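Local coordinates for coat protein (Tobacco streak virus, PDB 4Y6T) that self-assembles into the icosahedral capsid of the virus, binds the viral RNA and probably takes part in packaging it, at residues 56-61 with 147-152; 62-67 with 116-121. All coordinates share one frame; numbering follows the deposited sequence.

Contact 1: residues 56-61 with 147-152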
# COMPACT_ATOMS: atom_id res chain seq x y z
N PRO A 56 2.94 -2.81 -4.46
CA PRO A 56 3.44 -1.70 -5.29
C PRO A 56 4.98 -1.56 -5.24
O PRO A 56 5.58 -1.09 -6.19
CB PRO A 56 2.74 -0.45 -4.71
CG PRO A 56 1.96 -0.88 -3.53
CD PRO A 56 2.00 -2.38 -3.42
N GLU A 57 5.59 -1.94 -4.12
CA GLU A 57 7.04 -1.81 -3.95
C GLU A 57 7.81 -2.75 -4.87
O GLU A 57 9.01 -2.67 -4.95
CB GLU A 57 7.45 -2.08 -2.50
CG GLU A 57 6.96 -1.04 -1.50
CD GLU A 57 5.53 -1.28 -0.96
OE1 GLU A 57 4.75 -2.10 -1.55
OE2 GLU A 57 5.20 -0.64 0.09
N ILE A 58 7.11 -3.66 -5.54
CA ILE A 58 7.76 -4.67 -6.34
C ILE A 58 7.62 -4.35 -7.81
O ILE A 58 6.50 -4.07 -8.33
CB ILE A 58 7.15 -6.06 -6.08
CG1 ILE A 58 7.61 -6.58 -4.75
CG2 ILE A 58 7.60 -7.05 -7.16
CD1 ILE A 58 6.81 -7.78 -4.24
N ASN A 59 8.76 -4.39 -8.47
CA ASN A 59 8.89 -4.18 -9.90
C ASN A 59 9.94 -5.19 -10.42
O ASN A 59 10.51 -5.97 -9.63
CB ASN A 59 9.37 -2.75 -10.18
CG ASN A 59 10.72 -2.45 -9.58
OD1 ASN A 59 11.71 -3.16 -9.80
ND2 ASN A 59 10.76 -1.45 -8.74
N SER A 60 10.21 -5.11 -11.71
CA SER A 60 10.99 -6.12 -12.42
C SER A 60 12.43 -6.14 -12.04
O SER A 60 13.12 -7.06 -12.40
CB SER A 60 10.89 -5.91 -13.95
OG SER A 60 11.51 -4.69 -14.30
N GLU A 61 12.91 -5.14 -11.33
CA GLU A 61 14.28 -5.16 -10.86
C GLU A 61 14.42 -5.55 -9.39
O GLU A 61 15.50 -5.45 -8.82
CB GLU A 61 14.92 -3.78 -11.11
CG GLU A 61 15.01 -3.39 -12.58
CD GLU A 61 15.80 -2.12 -12.84
OE1 GLU A 61 16.08 -1.31 -11.90
OE2 GLU A 61 16.19 -1.95 -14.02
N ILE A 147 7.57 -10.56 3.01
CA ILE A 147 8.58 -10.71 2.02
C ILE A 147 9.68 -9.68 2.24
O ILE A 147 9.39 -8.49 2.29
CB ILE A 147 8.01 -10.54 0.65
CG1 ILE A 147 6.63 -11.24 0.61
CG2 ILE A 147 8.99 -11.08 -0.38
CD1 ILE A 147 5.93 -11.13 -0.68
N ALA A 148 10.90 -10.13 2.34
CA ALA A 148 12.07 -9.21 2.42
C ALA A 148 12.59 -8.97 1.02
O ALA A 148 12.89 -9.89 0.32
CB ALA A 148 13.17 -9.83 3.25
N ILE A 149 12.61 -7.72 0.59
CA ILE A 149 13.00 -7.36 -0.76
C ILE A 149 13.98 -6.14 -0.76
O ILE A 149 14.14 -5.45 0.28
CB ILE A 149 11.79 -6.94 -1.59
CG1 ILE A 149 11.10 -5.77 -0.94
CG2 ILE A 149 10.82 -8.11 -1.70
CD1 ILE A 149 10.07 -5.10 -1.81
N SER A 150 14.63 -5.92 -1.91
CA SER A 150 15.48 -4.73 -2.11
C SER A 150 14.57 -3.51 -2.08
O SER A 150 13.46 -3.54 -2.64
CB SER A 150 16.16 -4.78 -3.45
OG SER A 150 15.22 -5.14 -4.47
N LYS A 151 15.02 -2.47 -1.39
CA LYS A 151 14.26 -1.22 -1.27
C LYS A 151 13.90 -0.71 -2.62
O LYS A 151 14.71 -0.74 -3.56
CB LYS A 151 14.95 -0.13 -0.42
CG LYS A 151 16.14 0.57 -1.01
CD LYS A 151 16.57 1.76 -0.14
N PRO A 152 12.67 -0.27 -2.75
CA PRO A 152 12.39 0.32 -4.05
C PRO A 152 12.74 1.76 -4.07
O PRO A 152 13.09 2.41 -3.05
CB PRO A 152 10.87 0.31 -4.13
CG PRO A 152 10.46 0.43 -2.70
CD PRO A 152 11.55 -0.18 -1.83
O HOH W 1 11.88 -3.28 -4.70

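Contact 2: residues 62-67 with 116-121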
# COMPACT_ATOMS: atom_id res chain seq x y z
N THR A 62 13.31 -5.89 -8.75
CA THR A 62 13.31 -6.12 -7.31
C THR A 62 14.01 -7.43 -7.05
O THR A 62 13.78 -8.39 -7.76
CB THR A 62 11.88 -6.21 -6.74
OG1 THR A 62 11.22 -4.96 -6.92
CG2 THR A 62 11.90 -6.54 -5.29
N LYS A 63 14.86 -7.47 -6.03
CA LYS A 63 15.50 -8.68 -5.63
C LYS A 63 14.81 -9.20 -4.40
O LYS A 63 14.45 -8.43 -3.50
CB LYS A 63 16.96 -8.40 -5.35
CG LYS A 63 17.82 -8.17 -6.61
CD LYS A 63 19.05 -7.28 -6.32
CE LYS A 63 18.72 -5.76 -6.52
NZ LYS A 63 19.49 -4.77 -5.69
N PHE A 64 14.68 -10.52 -4.30
CA PHE A 64 13.96 -11.14 -3.19
C PHE A 64 14.86 -11.97 -2.28
O PHE A 64 15.61 -12.78 -2.77
CB PHE A 64 12.85 -12.08 -3.74
CG PHE A 64 11.77 -11.34 -4.48
CD1 PHE A 64 11.99 -10.95 -5.81
CD2 PHE A 64 10.52 -11.09 -3.90
CE1 PHE A 64 10.98 -10.30 -6.52
CE2 PHE A 64 9.52 -10.45 -4.60
CZ PHE A 64 9.75 -10.05 -5.90
N TYR A 65 14.64 -11.87 -0.98
CA TYR A 65 15.47 -12.51 -0.06
C TYR A 65 14.82 -13.51 0.82
O TYR A 65 15.35 -14.59 1.03
CB TYR A 65 16.18 -11.42 0.82
CG TYR A 65 17.01 -10.51 -0.01
CD1 TYR A 65 18.27 -10.89 -0.38
CD2 TYR A 65 16.51 -9.34 -0.52
CE1 TYR A 65 19.07 -10.05 -1.17
CE2 TYR A 65 17.26 -8.52 -1.33
CZ TYR A 65 18.56 -8.91 -1.65
OH TYR A 65 19.33 -8.13 -2.46
N ARG A 66 13.67 -13.17 1.37
CA ARG A 66 12.99 -14.05 2.28
C ARG A 66 11.50 -13.99 2.12
O ARG A 66 10.94 -12.91 1.90
CB ARG A 66 13.32 -13.65 3.71
CG ARG A 66 14.78 -13.75 4.03
CD ARG A 66 15.14 -13.07 5.32
NE ARG A 66 14.52 -13.70 6.46
CZ ARG A 66 14.54 -13.22 7.70
NH1 ARG A 66 15.14 -12.06 7.99
NH2 ARG A 66 13.97 -13.89 8.68
N LEU A 67 10.85 -15.15 2.24
CA LEU A 67 9.39 -15.21 2.28
C LEU A 67 9.04 -15.92 3.56
O LEU A 67 9.51 -17.04 3.78
CB LEU A 67 8.87 -16.00 1.07
CG LEU A 67 7.42 -16.48 1.22
CD1 LEU A 67 6.49 -15.31 1.33
CD2 LEU A 67 6.98 -17.42 0.11
N LYS A 116 17.07 -13.51 -5.71
CA LYS A 116 16.60 -13.63 -7.09
C LYS A 116 15.59 -12.60 -7.49
O LYS A 116 15.00 -11.92 -6.66
CB LYS A 116 16.04 -15.03 -7.27
CG LYS A 116 17.16 -16.05 -7.28
CD LYS A 116 16.60 -17.46 -7.20
CE LYS A 116 17.68 -18.52 -7.44
NZ LYS A 116 17.10 -19.61 -8.25
N LEU A 117 15.45 -12.43 -8.80
CA LEU A 117 14.44 -11.54 -9.34
C LEU A 117 13.14 -12.33 -9.49
O LEU A 117 13.14 -13.56 -9.52
CB LEU A 117 14.85 -11.03 -10.71
CG LEU A 117 16.18 -10.28 -10.86
CD1 LEU A 117 16.58 -10.21 -12.33
CD2 LEU A 117 16.07 -8.87 -10.31
N LEU A 118 12.06 -11.60 -9.69
CA LEU A 118 10.79 -12.22 -9.91
C LEU A 118 10.76 -13.19 -11.07
O LEU A 118 10.16 -14.27 -10.97
CB LEU A 118 9.70 -11.16 -10.12
CG LEU A 118 8.28 -11.72 -10.10
CD1 LEU A 118 7.96 -12.59 -8.89
CD2 LEU A 118 7.24 -10.61 -10.21
N ASN A 119 11.43 -12.86 -12.17
CA ASN A 119 11.38 -13.76 -13.34
C ASN A 119 12.10 -15.07 -13.13
O ASN A 119 11.97 -16.00 -13.93
CB ASN A 119 11.84 -13.06 -14.61
CG ASN A 119 13.27 -12.54 -14.54
OD1 ASN A 119 14.20 -13.22 -14.06
ND2 ASN A 119 13.46 -11.32 -15.01
N GLN A 120 12.88 -15.16 -12.05
CA GLN A 120 13.52 -16.44 -11.66
C GLN A 120 12.76 -17.15 -10.53
O GLN A 120 13.20 -18.20 -10.06
CB GLN A 120 14.97 -16.22 -11.17
CG GLN A 120 15.75 -15.14 -11.89
CD GLN A 120 17.09 -14.88 -11.23
OE1 GLN A 120 17.28 -13.89 -10.51
NE2 GLN A 120 18.03 -15.78 -11.45
N LEU A 121 11.67 -16.55 -10.05
CA LEU A 121 10.89 -17.17 -9.00
C LEU A 121 9.41 -17.40 -9.39
O LEU A 121 8.68 -18.02 -8.63
CB LEU A 121 10.88 -16.27 -7.79
CG LEU A 121 12.21 -16.08 -7.14
CD1 LEU A 121 12.16 -14.97 -6.13
CD2 LEU A 121 12.68 -17.35 -6.48
O HOH W 2 12.20 -8.71 -9.73

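Contact 1: residues 56-61 with 147-152
Ile149 CD1 touches two neighbouring residues of the loop, lying 4.1 Å from Glu57 CB and 4.1 Å from Ile58 CG1. The CB of Ile149 already points to the loop; CG1 stands between the backbone N and the carbonyl carbon (chi1 59°), and an extended chi2 carries CD1 onward. The side chains of Ile58 and Ile149 cross at about a right angle. Pro152 adds a second patch: its ring lies alongside the Glu57 side chain, pointing the same way, with Pro152 CG 3.9 Å from Glu57 CB. Of the Glu57 side chain, CB and CG do the touching; the bend at chi2 (85°) leads the carboxylate away. The neighbouring ring atom, Pro152 CB, lies 3.6 Å from Glu57 O.

Polar contact between the segments runs through water. One molecule donates to Glu57 O at 2.9 Å and to Ser150 O at 2.6 Å, linking two backbone carbonyls that cannot bond to each other. Within 56-61, Asn59 OD1 accepts from Glu61 N in the carbonyl plane, closing an Asx turn, while Asn59 N bonds to Thr62 OG1.

Ile58 and Ile149 both also pack on Phe64, so the loop between helix 48-52 and strand 63-73 folds against the end of strand 140-150, at an edge of the apolar interior of the coat protein's jelly-roll beta sandwich.

Contact 2: residues 62-67 with 116-121
The end of strand 107-117, an outer strand of the BIDG-type sheet of the viral jelly roll, meets the start of strand 63-73 here and turns off into a 3-10 segment, 118-120. Phe64 N donates to Lys116 O at 2.8 Å, in the carbonyl plane, with an N-H...O angle of 151°. The same oxygen lies at the edge of the Phe64 ring, near its plane, 3.3 Å from Phe64 CD1, and also takes a CA-H...O contact from Lys63 CA.

Past Leu117 the chains diverge, and a water between Thr62 and Leu118 donates to Thr62 O and accepts from Leu118 N at 2.9 Å. Thr62 O meets Leu117 as well, through a nearly straight CA-H...O contact from Leu117 CA and through the CD2 methyl, 3.5 Å away. Leu117 and Lys63 run side by side, pointing the same way.

Phe64 is the main apolar piece. With CG beside the backbone N and anti to the carbonyl carbon (chi1 -65°), its ring extends beside the turn, where Phe64 CE1 lies 3.9 Å from Leu118 CB and Phe64 CB 3.8 Å from Leu121 CD1. Thr62 CG2 sits above one ring face, offset toward the rim, and Phe48 meets the ring edge-to-face.

The turn is closed from within: Gln120 OE1 accepts from Leu117 N in an almost linear bond of 2.9 Å, and Gln120 N donates to Leu117 O. Past the one direct backbone bond, therefore, Thr62 O and Leu118 N are met by water, Leu117 N by a side chain and Leu117 O by a backbone N-H, while the Phe64 ring packs against Leu118 and Leu121.

In the fold
Contact 2 is nested along the chain inside the loop closed by contact 1, and their centres lie about 9 Å apart. They share the sheet: strands 140-150 and 63-73 are neighbours in it, joined by Ala148 N to Arg66 O and Ser150 OG to Lys63 N, and Tyr65 and Arg66 form a classic beta bulge opposite Ala148. Both contacts are partly buried; Phe64 belongs to contact 2 and is also touched by Ile58 and Ile149 of contact 1. Contact 1, farther from the chain centre, sets a loop against a strand end and is mostly apolar, its polar link running through water. Contact 2 sets a strand beside the weakly bonded end of its neighbour and adds a direct backbone bond to its water bridge.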